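Local atomic coordinates of modulator protein RSBR (Bacillus subtilis, PDB entry 2BNL), a protein that regulates sigma-B, both positively and negatively, in the general stress response to salt and heat, stimulating in vitro the kinase RsbT toward RsbS. Residues L21-L26 with N44-Y49; F10-Q15 with I52-V57. One frame throughout, in Å; residues are numbered along the deposited sequence.

Interaction 1 (L21-L26 with N44-Y49); sequences LWTDTL and NISKEY
One face of the Trp22 indole receives the edge of the Tyr49 ring, an offset edge-to-face pair with the planes turned 72° from each other. Tyr49 CD2 comes within 3.9 Å of Trp22 CZ3, which lies at the tyrosine's edge, near its plane; Tyr49 CE2 lies over the indole face. Tyr49 CG is anti to the backbone N (chi1 -171°) and Trp22 CG anti to its carbonyl carbon, and the two side chains cross at about a right angle. Phe91 of helix 81-100 stacks on Trp22 and meets Tyr49 edge to face, completing an aromatic cluster, while the Tyr49 hydroxyl is hydrogen-bonded to Asn124. This buried crossing of helices 15-30 and 39-54 belongs to the nonheme globin fold of the RsbR N-terminal domain; the axes of the two short segments pass 8.8 Å apart, their directions 132° from parallel. Small residues occupy the place of nearest backbone approach, Thr23 CA lying 5.9 Å from Ser46 CA. Ser46 OG stands 3.3 Å from Thr23 OG1; each hydroxyl has a hydrogen bond to a carbonyl of its own helix, Ser46 to Tyr42 and Thr23 to Leu19, so these buried groups have partners. Leu26 also comes up to Ser46: its CD1 lies 3.5 Å from Ser46 OG and 3.9 Å from Ile45 CG2, the leucine and isoleucine crossing obliquely.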
ATOM      1  N   LEU A  21       4.954 -19.698  -1.239  1.00 35.14           N
ATOM      2  CA  LEU A  21       4.173 -18.826  -2.083  1.00 35.68           C
ATOM      3  C   LEU A  21       4.817 -17.415  -2.267  1.00 33.30           C
ATOM      4  O   LEU A  21       4.902 -16.902  -3.359  1.00 32.04           O
ATOM      5  CB  LEU A  21       2.788 -18.688  -1.445  1.00 34.91           C
ATOM      6  CG  LEU A  21       1.741 -17.968  -2.230  1.00 40.56           C
ATOM      7  CD1 LEU A  21       1.278 -18.857  -3.433  1.00 44.02           C
ATOM      8  CD2 LEU A  21       0.538 -17.650  -1.346  1.00 45.50           C
ATOM      9  N   TRP A  22       5.182 -16.815  -1.155  1.00 31.94           N
ATOM     10  CA  TRP A  22       5.802 -15.521  -1.123  1.00 30.17           C
ATOM     11  C   TRP A  22       7.203 -15.503  -1.691  1.00 31.17           C
ATOM     12  O   TRP A  22       7.561 -14.559  -2.344  1.00 29.77           O
ATOM     13  CB  TRP A  22       5.697 -14.921   0.295  1.00 30.39           C
ATOM     14  CG  TRP A  22       4.309 -14.659   0.624  1.00 27.36           C
ATOM     15  CD1 TRP A  22       3.266 -14.636  -0.220  1.00 30.43           C
ATOM     16  CD2 TRP A  22       3.760 -14.457   1.942  1.00 32.73           C
ATOM     17  NE1 TRP A  22       2.108 -14.366   0.475  1.00 30.87           N
ATOM     18  CE2 TRP A  22       2.399 -14.233   1.794  1.00 32.32           C
ATOM     19  CE3 TRP A  22       4.313 -14.440   3.226  1.00 32.34           C
ATOM     20  CZ2 TRP A  22       1.550 -14.002   2.886  1.00 36.20           C
ATOM     21  CZ3 TRP A  22       3.461 -14.205   4.290  1.00 35.85           C
ATOM     22  CH2 TRP A  22       2.117 -13.990   4.095  1.00 33.59           C
ATOM     23  N   THR A  23       7.977 -16.575  -1.474  1.00 32.41           N
ATOM     24  CA  THR A  23       9.284 -16.697  -2.074  1.00 32.42           C
ATOM     25  C   THR A  23       9.138 -16.734  -3.595  1.00 32.05           C
ATOM     26  O   THR A  23       9.851 -16.079  -4.323  1.00 32.62           O
ATOM     27  CB  THR A  23      10.045 -17.949  -1.487  1.00 33.10           C
ATOM     28  OG1 THR A  23      10.246 -17.736  -0.085  1.00 33.03           O
ATOM     29  CG2 THR A  23      11.442 -18.020  -2.163  1.00 35.38           C
ATOM     30  N   ASP A  24       8.198 -17.511  -4.076  1.00 32.21           N
ATOM     31  CA  ASP A  24       7.916 -17.595  -5.507  1.00 33.26           C
ATOM     32  C   ASP A  24       7.447 -16.314  -6.094  1.00 32.03           C
ATOM     33  O   ASP A  24       7.787 -15.985  -7.226  1.00 29.95           O
ATOM     34  CB  ASP A  24       6.899 -18.716  -5.826  1.00 34.03           C
ATOM     35  CG  ASP A  24       7.458 -20.112  -5.566  1.00 36.75           C
ATOM     36  OD1 ASP A  24       8.708 -20.312  -5.371  1.00 42.91           O
ATOM     37  OD2 ASP A  24       6.619 -21.020  -5.465  1.00 42.24           O
ATOM     38  N   THR A  25       6.657 -15.547  -5.352  1.00 30.92           N
ATOM     39  CA  THR A  25       6.217 -14.208  -5.818  1.00 30.90           C
ATOM     40  C   THR A  25       7.412 -13.296  -5.989  1.00 30.57           C
ATOM     41  O   THR A  25       7.522 -12.668  -7.007  1.00 29.26           O
ATOM     42  CB  THR A  25       5.224 -13.642  -4.782  1.00 32.72           C
ATOM     43  OG1 THR A  25       4.114 -14.518  -4.685  1.00 35.35           O
ATOM     44  CG2 THR A  25       4.782 -12.235  -5.101  1.00 33.19           C
ATOM     45  N   LEU A  26       8.348 -13.268  -5.010  1.00 31.64           N
ATOM     46  CA  LEU A  26       9.552 -12.448  -5.102  1.00 31.63           C
ATOM     47  C   LEU A  26      10.380 -12.814  -6.294  1.00 32.90           C
ATOM     48  O   LEU A  26      10.832 -11.965  -7.035  1.00 32.75           O
ATOM     49  CB  LEU A  26      10.406 -12.544  -3.836  1.00 31.13           C
ATOM     50  CG  LEU A  26       9.790 -11.905  -2.594  1.00 34.94           C
ATOM     51  CD1 LEU A  26      10.518 -12.270  -1.397  1.00 32.98           C
ATOM     52  CD2 LEU A  26       9.732 -10.334  -2.673  1.00 35.80           C
ATOM     53  N   ASN A  44      14.618 -15.723   2.737  1.00 30.39           N
ATOM     54  CA  ASN A  44      14.926 -15.059   3.977  1.00 31.56           C
ATOM     55  C   ASN A  44      14.075 -13.803   4.170  1.00 31.11           C
ATOM     56  O   ASN A  44      13.688 -13.471   5.262  1.00 29.33           O
ATOM     57  CB  ASN A  44      16.407 -14.725   4.068  1.00 31.10           C
ATOM     58  CG  ASN A  44      17.274 -15.897   4.381  1.00 33.57           C
ATOM     59  OD1 ASN A  44      16.847 -17.036   4.485  1.00 34.18           O
ATOM     60  ND2 ASN A  44      18.546 -15.629   4.430  1.00 30.98           N
ATOM     61  N   ILE A  45      13.837 -13.091   3.093  1.00 31.70           N
ATOM     62  CA  ILE A  45      12.845 -12.001   3.122  1.00 34.29           C
ATOM     63  C   ILE A  45      11.424 -12.435   3.474  1.00 34.04           C
ATOM     64  O   ILE A  45      10.801 -11.813   4.341  1.00 32.77           O
ATOM     65  CB  ILE A  45      12.790 -11.226   1.764  1.00 35.41           C
ATOM     66  CG1 ILE A  45      14.094 -10.481   1.539  1.00 37.11           C
ATOM     67  CG2 ILE A  45      11.580 -10.309   1.749  1.00 36.71           C
ATOM     68  CD1 ILE A  45      14.317 -10.109   0.140  1.00 38.38           C
ATOM     69  N   SER A  46      10.940 -13.513   2.849  1.00 33.14           N
ATOM     70  CA  SER A  46       9.629 -14.050   3.162  1.00 32.14           C
ATOM     71  C   SER A  46       9.558 -14.496   4.589  1.00 31.84           C
ATOM     72  O   SER A  46       8.528 -14.303   5.205  1.00 29.44           O
ATOM     73  CB  SER A  46       9.287 -15.178   2.227  1.00 33.60           C
ATOM     74  OG  SER A  46       9.547 -14.651   0.929  1.00 35.29           O
ATOM     75  N   LYS A  47      10.614 -15.142   5.078  1.00 30.38           N
ATOM     76  CA  LYS A  47      10.639 -15.618   6.451  1.00 31.51           C
ATOM     77  C   LYS A  47      10.655 -14.445   7.453  1.00 30.53           C
ATOM     78  O   LYS A  47       9.965 -14.533   8.467  1.00 33.03           O
ATOM     79  CB  LYS A  47      11.800 -16.652   6.679  1.00 31.72           C
ATOM     80  CG  LYS A  47      11.999 -17.024   8.154  1.00 36.14           C
ATOM     81  CD  LYS A  47      10.811 -17.687   8.769  1.00 39.91           C
ATOM     82  CE  LYS A  47      11.147 -18.347  10.237  1.00 42.44           C
ATOM     83  NZ  LYS A  47       9.936 -18.337  11.082  1.00 44.05           N
ATOM     84  N   GLU A  48      11.430 -13.432   7.186  1.00 31.76           N
ATOM     85  CA  GLU A  48      11.520 -12.220   8.063  1.00 33.53           C
ATOM     86  C   GLU A  48      10.152 -11.575   8.064  1.00 32.67           C
ATOM     87  O   GLU A  48       9.684 -11.066   9.064  1.00 31.31           O
ATOM     88  CB  GLU A  48      12.445 -11.159   7.505  1.00 36.39           C
ATOM     89  CG  GLU A  48      13.855 -11.002   8.076  1.00 46.37           C
ATOM     90  CD  GLU A  48      14.636  -9.787   7.474  1.00 48.97           C
ATOM     91  OE1 GLU A  48      14.880  -8.819   8.273  1.00 47.20           O
ATOM     92  OE2 GLU A  48      15.025  -9.814   6.223  1.00 55.37           O
ATOM     93  N   TYR A  49       9.512 -11.514   6.914  1.00 28.46           N
ATOM     94  CA  TYR A  49       8.098 -10.939   6.857  1.00 30.01           C
ATOM     95  C   TYR A  49       7.053 -11.727   7.614  1.00 31.26           C
ATOM     96  O   TYR A  49       6.267 -11.171   8.395  1.00 28.49           O
ATOM     97  CB  TYR A  49       7.666 -10.867   5.427  1.00 31.27           C
ATOM     98  CG  TYR A  49       6.396 -10.152   5.188  1.00 30.49           C
ATOM     99  CD1 TYR A  49       6.285  -8.780   5.414  1.00 30.16           C
ATOM    100  CD2 TYR A  49       5.310 -10.803   4.696  1.00 30.12           C
ATOM    101  CE1 TYR A  49       5.115  -8.074   5.136  1.00 28.54           C
ATOM    102  CE2 TYR A  49       4.101 -10.082   4.430  1.00 32.08           C
ATOM    103  CZ  TYR A  49       4.034  -8.719   4.649  1.00 30.98           C
ATOM    104  OH  TYR A  49       2.879  -8.062   4.312  1.00 30.69           O
TER

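Interaction 2 (F10-Q15 with I52-V57); sequences FIAENQ and ILLLSV
Leu54 has CG anti to its carbonyl carbon (chi1 -73°) and an extended chi2 of 177°, which carries its two methyls to the backbone and side chains of the 10-15 segment. CD2 settles 4.0 Å from Ala12 CA, beside the alanine CB, and meets Ile11 CG2 at 4.1 Å as the two branched chains slide past each other in opposite directions. In Ile11, CG1 lies beside the backbone N (chi1 -60°), and its CD1 touches Leu53 CD1 at 4.0 Å, these two chains crossing at about a right angle. CD1 of Leu54 reaches the Gln15 carboxamide, 3.8 Å from OE1. That amide is held by its other end: NE2 donates to Ala12 O at 2.9 Å, in the carbonyl plane and on a lone pair, which fixes the rotation of the group. An alanine in place of Gln15 has no carboxamide to bond Ala12 O and would probably leave the Leu54 CD1 methyl less covered and the turn less well held. In the turn between helices 5-13 and 15-30, Asn14 ND2 donates to Phe10 O at 2.8 Å, again on a lone pair, while standing above the centre of the Phe10 ring; the turn is thus tied back onto the helix it leaves. Across the contact itself no hydrogen bond runs between the segments, but Leu54 O accepts one from Tyr8. In this all-helical, globin-like domain the contact joins the end of helix 5-13 and the start of helix 15-30 to the C-terminal part of helix 39-54, and on its buried side helix 109-135 packs against it, with Phe119 on Ile11 and Phe120 on Leu53.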
ATOM      1  N   PHE A  10      -4.783 -18.405  10.231  1.00 32.19           N
ATOM      2  CA  PHE A  10      -4.504 -19.023   8.998  1.00 31.58           C
ATOM      3  C   PHE A  10      -3.036 -18.916   8.674  1.00 30.26           C
ATOM      4  O   PHE A  10      -2.424 -19.871   8.247  1.00 32.34           O
ATOM      5  CB  PHE A  10      -5.403 -18.431   7.873  1.00 32.74           C
ATOM      6  CG  PHE A  10      -5.237 -19.134   6.586  1.00 32.06           C
ATOM      7  CD1 PHE A  10      -6.102 -20.162   6.227  1.00 36.33           C
ATOM      8  CD2 PHE A  10      -4.186 -18.826   5.746  1.00 35.87           C
ATOM      9  CE1 PHE A  10      -5.902 -20.826   5.005  1.00 40.07           C
ATOM     10  CE2 PHE A  10      -3.982 -19.505   4.544  1.00 38.82           C
ATOM     11  CZ  PHE A  10      -4.832 -20.490   4.168  1.00 35.21           C
ATOM     12  N   ILE A  11      -2.424 -17.776   8.916  1.00 32.61           N
ATOM     13  CA  ILE A  11      -0.983 -17.642   8.718  1.00 31.00           C
ATOM     14  C   ILE A  11      -0.247 -18.586   9.609  1.00 30.29           C
ATOM     15  O   ILE A  11       0.640 -19.291   9.091  1.00 28.99           O
ATOM     16  CB  ILE A  11      -0.476 -16.198   8.909  1.00 30.62           C
ATOM     17  CG1 ILE A  11      -1.185 -15.280   7.889  1.00 33.67           C
ATOM     18  CG2 ILE A  11       1.111 -16.096   8.891  1.00 30.63           C
ATOM     19  CD1 ILE A  11      -1.114 -13.779   8.367  1.00 32.15           C
ATOM     20  N   ALA A  12      -0.582 -18.640  10.932  1.00 28.16           N
ATOM     21  CA  ALA A  12       0.089 -19.530  11.866  1.00 28.51           C
ATOM     22  C   ALA A  12       0.026 -21.008  11.415  1.00 30.19           C
ATOM     23  O   ALA A  12       1.017 -21.699  11.572  1.00 30.14           O
ATOM     24  CB  ALA A  12      -0.449 -19.397  13.257  1.00 29.76           C
ATOM     25  N   GLU A  13      -1.110 -21.450  10.835  1.00 30.86           N
ATOM     26  CA  GLU A  13      -1.329 -22.825  10.446  1.00 32.28           C
ATOM     27  C   GLU A  13      -0.785 -23.193   9.074  1.00 32.97           C
ATOM     28  O   GLU A  13      -0.756 -24.329   8.773  1.00 30.45           O
ATOM     29  CB  GLU A  13      -2.826 -23.171  10.488  1.00 34.96           C
ATOM     30  CG  GLU A  13      -3.273 -23.180  11.881  1.00 38.83           C
ATOM     31  CD  GLU A  13      -4.767 -23.096  12.063  1.00 48.69           C
ATOM     32  OE1 GLU A  13      -5.514 -22.975  11.038  1.00 49.75           O
ATOM     33  OE2 GLU A  13      -5.173 -23.077  13.279  1.00 48.18           O
ATOM     34  N   ASN A  14      -0.289 -22.220   8.323  1.00 32.17           N
ATOM     35  CA  ASN A  14       0.095 -22.425   6.907  1.00 33.57           C
ATOM     36  C   ASN A  14       1.423 -21.793   6.611  1.00 33.37           C
ATOM     37  O   ASN A  14       1.620 -21.251   5.535  1.00 31.13           O
ATOM     38  CB  ASN A  14      -1.012 -21.847   6.032  1.00 33.46           C
ATOM     39  CG  ASN A  14      -2.347 -22.669   6.176  1.00 32.55           C
ATOM     40  OD1 ASN A  14      -2.453 -23.767   5.619  1.00 39.96           O
ATOM     41  ND2 ASN A  14      -3.348 -22.125   6.915  1.00 30.75           N
ATOM     42  N   GLN A  15       2.324 -21.825   7.608  1.00 33.16           N
ATOM     43  CA  GLN A  15       3.533 -21.067   7.519  1.00 32.26           C
ATOM     44  C   GLN A  15       4.426 -21.534   6.351  1.00 34.06           C
ATOM     45  O   GLN A  15       4.979 -20.699   5.634  1.00 30.83           O
ATOM     46  CB  GLN A  15       4.325 -21.143   8.799  1.00 33.73           C
ATOM     47  CG  GLN A  15       3.739 -20.291   9.995  1.00 30.30           C
ATOM     48  CD  GLN A  15       4.460 -20.547  11.345  1.00 38.01           C
ATOM     49  OE1 GLN A  15       5.659 -20.379  11.412  1.00 34.39           O
ATOM     50  NE2 GLN A  15       3.731 -20.994  12.394  1.00 31.36           N
ATOM     51  N   ILE A  52       7.426 -11.061  11.279  1.00 31.81           N
ATOM     52  CA  ILE A  52       6.697  -9.785  11.536  1.00 30.26           C
ATOM     53  C   ILE A  52       5.197  -9.955  11.725  1.00 29.60           C
ATOM     54  O   ILE A  52       4.628  -9.472  12.720  1.00 28.61           O
ATOM     55  CB  ILE A  52       7.004  -8.691  10.504  1.00 30.63           C
ATOM     56  CG1 ILE A  52       8.477  -8.241  10.617  1.00 31.14           C
ATOM     57  CG2 ILE A  52       6.013  -7.550  10.598  1.00 27.66           C
ATOM     58  CD1 ILE A  52       9.090  -7.701   9.312  1.00 30.31           C
ATOM     59  N   LEU A  53       4.592 -10.723  10.849  1.00 29.44           N
ATOM     60  CA  LEU A  53       3.180 -10.945  10.902  1.00 29.09           C
ATOM     61  C   LEU A  53       2.827 -11.635  12.194  1.00 29.24           C
ATOM     62  O   LEU A  53       1.854 -11.247  12.847  1.00 29.45           O
ATOM     63  CB  LEU A  53       2.714 -11.749   9.676  1.00 30.53           C
ATOM     64  CG  LEU A  53       2.953 -11.184   8.306  1.00 28.01           C
ATOM     65  CD1 LEU A  53       2.410 -12.185   7.252  1.00 30.71           C
ATOM     66  CD2 LEU A  53       2.480  -9.840   8.053  1.00 28.54           C
ATOM     67  N   LEU A  54       3.611 -12.650  12.573  1.00 30.23           N
ATOM     68  CA  LEU A  54       3.301 -13.483  13.757  1.00 30.26           C
ATOM     69  C   LEU A  54       3.410 -12.677  15.111  1.00 28.87           C
ATOM     70  O   LEU A  54       2.868 -13.088  16.096  1.00 29.77           O
ATOM     71  CB  LEU A  54       4.170 -14.759  13.714  1.00 30.09           C
ATOM     72  CG  LEU A  54       3.682 -15.736  12.624  1.00 32.56           C
ATOM     73  CD1 LEU A  54       4.625 -16.908  12.591  1.00 33.90           C
ATOM     74  CD2 LEU A  54       2.186 -16.241  12.812  1.00 31.28           C
ATOM     75  N   LEU A  55       4.142 -11.560  15.099  1.00 29.05           N
ATOM     76  CA  LEU A  55       4.265 -10.616  16.209  1.00 29.53           C
ATOM     77  C   LEU A  55       3.201  -9.554  16.198  1.00 28.19           C
ATOM     78  O   LEU A  55       3.115  -8.819  17.115  1.00 26.58           O
ATOM     79  CB  LEU A  55       5.638  -9.923  16.127  1.00 30.76           C
ATOM     80  CG  LEU A  55       6.854 -10.803  16.374  1.00 34.75           C
ATOM     81  CD1 LEU A  55       8.142 -10.043  15.925  1.00 32.22           C
ATOM     82  CD2 LEU A  55       6.923 -11.191  17.867  1.00 35.57           C
ATOM     83  N   SER A  56       2.419  -9.470  15.135  1.00 29.32           N
ATOM     84  CA  SER A  56       1.507  -8.304  14.833  1.00 29.29           C
ATOM     85  C   SER A  56       0.007  -8.494  15.012  1.00 29.86           C
ATOM     86  O   SER A  56      -0.829  -7.839  14.326  1.00 29.58           O
ATOM     87  CB  SER A  56       1.837  -7.772  13.438  1.00 27.92           C
ATOM     88  OG  SER A  56       3.172  -7.361  13.363  1.00 28.97           O
ATOM     89  N   VAL A  57      -0.393  -9.421  15.889  1.00 28.76           N
ATOM     90  CA  VAL A  57      -1.837  -9.717  15.992  1.00 28.30           C
ATOM     91  C   VAL A  57      -2.667  -8.468  16.477  1.00 27.54           C
ATOM     92  O   VAL A  57      -3.770  -8.303  16.057  1.00 26.16           O
ATOM     93  CB  VAL A  57      -2.143 -10.972  16.890  1.00 27.12           C
ATOM     94  CG1 VAL A  57      -2.019 -10.680  18.338  1.00 24.86           C
ATOM     95  CG2 VAL A  57      -3.483 -11.539  16.596  1.00 28.34           C
TER

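In the fold
Interactions 1 and 2 have centres about 13 Å apart and both use helix 39-54, interaction 2 at its C-terminal end. Their other halves belong to helices 5-13 and 15-30, which follow each other in the chain, so the pairing is nested: 21-26 with 44-49 falls inside the loop closed by 10-15 with 52-57. Trp22 CH2 packs 3.6 Å from Leu53 CD1, making the two contacts continuous. The centre of interaction 1, which is buried, lies about 7 Å from the centre of the chain; that of interaction 2, partly buried, about 11 Å. Together they set the first two helices against helix 39-54 in the all-helical, globin-like N-terminal domain.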